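DUF4848 domain-containing protein (Bacteroides thetaiotaomicron, PDB 4LB8) is of unknown function but is probably exported and anchored to the cell envelope as a lipoprotein. Local coordinates at residues Tyr209-His214 against Ile273-Gly277. Numbering follows the deposited sequence.
Sequences YSTTYH and IWSRG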
loop_
_atom_site.group_PDB
_atom_site.type_symbol
_atom_site.label_atom_id
_atom_site.label_comp_id
_atom_site.label_asym_id
_atom_site.label_seq_id
_atom_site.Cartn_x
_atom_site.Cartn_y
_atom_site.Cartn_z
ATOM N N TYR A 209 -20.565 4.371 -0.732
ATOM C CA TYR A 209 -21.569 3.469 -0.156
ATOM C C TYR A 209 -21.660 3.720 1.353
ATOM O O TYR A 209 -20.678 4.154 1.954
ATOM C CB TYR A 209 -21.228 1.992 -0.479
ATOM C CG TYR A 209 -20.306 1.314 0.521
ATOM C CD1 TYR A 209 -18.974 1.709 0.659
ATOM C CD2 TYR A 209 -20.766 0.277 1.329
ATOM C CE1 TYR A 209 -18.131 1.106 1.600
ATOM C CE2 TYR A 209 -19.938 -0.323 2.280
ATOM C CZ TYR A 209 -18.619 0.091 2.410
ATOM O OH TYR A 209 -17.802 -0.507 3.347
ATOM N N SER A 210 -22.801 3.420 1.964
ATOM C CA SER A 210 -22.999 3.614 3.403
ATOM C C SER A 210 -22.234 2.596 4.251
ATOM O O SER A 210 -22.185 1.433 3.881
ATOM C CB SER A 210 -24.483 3.542 3.744
ATOM O OG SER A 210 -25.205 4.585 3.109
ATOM N N THR A 211 -21.651 3.030 5.393
ATOM C CA THR A 211 -20.924 2.151 6.332
ATOM C C THR A 211 -20.976 2.708 7.775
ATOM O O THR A 211 -21.519 3.793 8.013
ATOM C CB THR A 211 -19.448 1.939 5.871
ATOM O OG1 THR A 211 -18.911 0.779 6.512
ATOM C CG2 THR A 211 -18.545 3.126 6.182
ATOM N N THR A 212 -20.403 1.961 8.725
ATOM C CA THR A 212 -20.240 2.369 10.116
ATOM C C THR A 212 -18.761 2.702 10.276
ATOM O O THR A 212 -17.940 1.883 9.879
ATOM C CB THR A 212 -20.724 1.259 11.064
ATOM O OG1 THR A 212 -22.154 1.250 11.054
ATOM C CG2 THR A 212 -20.243 1.454 12.488
ATOM N N TYR A 213 -18.418 3.901 10.801
ATOM C CA TYR A 213 -17.019 4.296 10.997
ATOM C C TYR A 213 -16.595 4.067 12.430
ATOM O O TYR A 213 -17.407 4.157 13.362
ATOM C CB TYR A 213 -16.748 5.750 10.605
ATOM C CG TYR A 213 -17.142 6.076 9.188
ATOM C CD1 TYR A 213 -18.420 6.546 8.887
ATOM C CD2 TYR A 213 -16.235 5.943 8.148
ATOM C CE1 TYR A 213 -18.784 6.854 7.580
ATOM C CE2 TYR A 213 -16.589 6.247 6.840
ATOM C CZ TYR A 213 -17.865 6.700 6.559
ATOM O OH TYR A 213 -18.205 6.984 5.261
ATOM N N HIS A 214 -15.301 3.758 12.580
ATOM C CA HIS A 214 -14.614 3.432 13.823
ATOM C C HIS A 214 -13.262 4.135 13.865
ATOM O O HIS A 214 -12.417 3.956 12.987
ATOM C CB HIS A 214 -14.433 1.919 13.955
ATOM C CG HIS A 214 -15.702 1.126 13.903
ATOM N ND1 HIS A 214 -16.619 1.157 14.944
ATOM C CD2 HIS A 214 -16.154 0.286 12.946
ATOM C CE1 HIS A 214 -17.602 0.358 14.574
ATOM N NE2 HIS A 214 -17.354 -0.214 13.393
ATOM N N ILE A 273 -8.322 4.845 11.830
ATOM C CA ILE A 273 -9.622 4.713 11.162
ATOM C C ILE A 273 -9.790 3.326 10.539
ATOM O O ILE A 273 -8.892 2.836 9.838
ATOM C CB ILE A 273 -9.801 5.851 10.082
ATOM C CG1 ILE A 273 -11.227 5.929 9.465
ATOM C CG2 ILE A 273 -8.743 5.783 8.978
ATOM C CD1 ILE A 273 -12.394 6.489 10.408
ATOM N N TRP A 274 -10.974 2.728 10.761
ATOM C CA TRP A 274 -11.439 1.490 10.132
ATOM C C TRP A 274 -12.980 1.589 9.990
ATOM O O TRP A 274 -13.542 2.633 10.310
ATOM C CB TRP A 274 -10.949 0.207 10.839
ATOM C CG TRP A 274 -11.546 -0.072 12.193
ATOM C CD1 TRP A 274 -12.524 -0.976 12.488
ATOM C CD2 TRP A 274 -11.139 0.503 13.446
ATOM N NE1 TRP A 274 -12.805 -0.950 13.836
ATOM C CE2 TRP A 274 -11.951 -0.071 14.453
ATOM C CE3 TRP A 274 -10.177 1.470 13.816
ATOM C CZ2 TRP A 274 -11.861 0.315 15.798
ATOM C CZ3 TRP A 274 -10.056 1.810 15.161
ATOM C CH2 TRP A 274 -10.896 1.241 16.130
ATOM N N SER A 275 -13.644 0.575 9.397
ATOM C CA SER A 275 -15.100 0.631 9.181
ATOM C C SER A 275 -15.698 -0.754 9.308
ATOM O O SER A 275 -14.993 -1.683 9.697
ATOM C CB SER A 275 -15.429 1.244 7.809
ATOM O OG SER A 275 -15.100 0.409 6.708
ATOM N N ARG A 276 -16.998 -0.900 8.994
ATOM C CA ARG A 276 -17.668 -2.200 8.967
ATOM C C ARG A 276 -17.002 -3.111 7.900
ATOM O O ARG A 276 -16.788 -4.294 8.153
ATOM C CB ARG A 276 -19.152 -2.004 8.665
ATOM C CG ARG A 276 -20.025 -3.234 8.896
ATOM C CD ARG A 276 -21.485 -2.894 8.697
ATOM N NE ARG A 276 -21.728 -2.282 7.385
ATOM C CZ ARG A 276 -22.871 -1.705 7.026
ATOM N NH1 ARG A 276 -23.894 -1.662 7.868
ATOM N NH2 ARG A 276 -23.004 -1.179 5.811
ATOM N N GLY A 277 -16.628 -2.524 6.758
ATOM C CA GLY A 277 -15.968 -3.224 5.659
ATOM C C GLY A 277 -14.465 -3.387 5.781
ATOM O O GLY A 277 -13.924 -4.327 5.201
HETATM O O HOH W 1 -15.335 1.076 4.188
#
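Strands 213-220 and 268-275 pair antiparallel here, close to where 268-275 ends. His214 and Trp274 form a hydrogen-bonded pair, with His214 N to Trp274 O at 3.1 Å and Trp274 N to His214 O at 2.9 Å. Tyr213 and Ser275 follow as a non-hydrogen-bonded pair, their CA atoms 4.5 Å apart. Beyond them, Arg276 N gives a weak hydrogen bond to Thr212 O (3.1 Å), and the backbone of 273-277 turns off at Arg276 and Gly277.

On the face carrying His214 and Trp274, His214 CB sits 3.4 Å above the centroid of the indole's five-membered ring, a CH-pi contact; the imidazole itself is slid aside and barely overlaps the indole, while His214 ND1 hydrogen-bonds to Asp247. On the other face Tyr213 packs on Val181 and Phe196, and Ser275 on Val181; Tyr213 CB lies 4.4 Å from Ile273 CD1, and the Tyr213 OH hydrogen-bonds to Gly252 O. Water 1 joins Tyr209 OH (3.0 Å) to Ser275 OG (2.6 Å). The Arg276 guanidinium lies over Thr211 CA and forms a salt bridge with Glu250.

Main-chain bonds thus set the register of two central strands in a four-stranded antiparallel sheet, and where that pairing runs out, a water ties the loop residue Tyr209 back to Ser275, and the Arg276 side chain packs on Thr211.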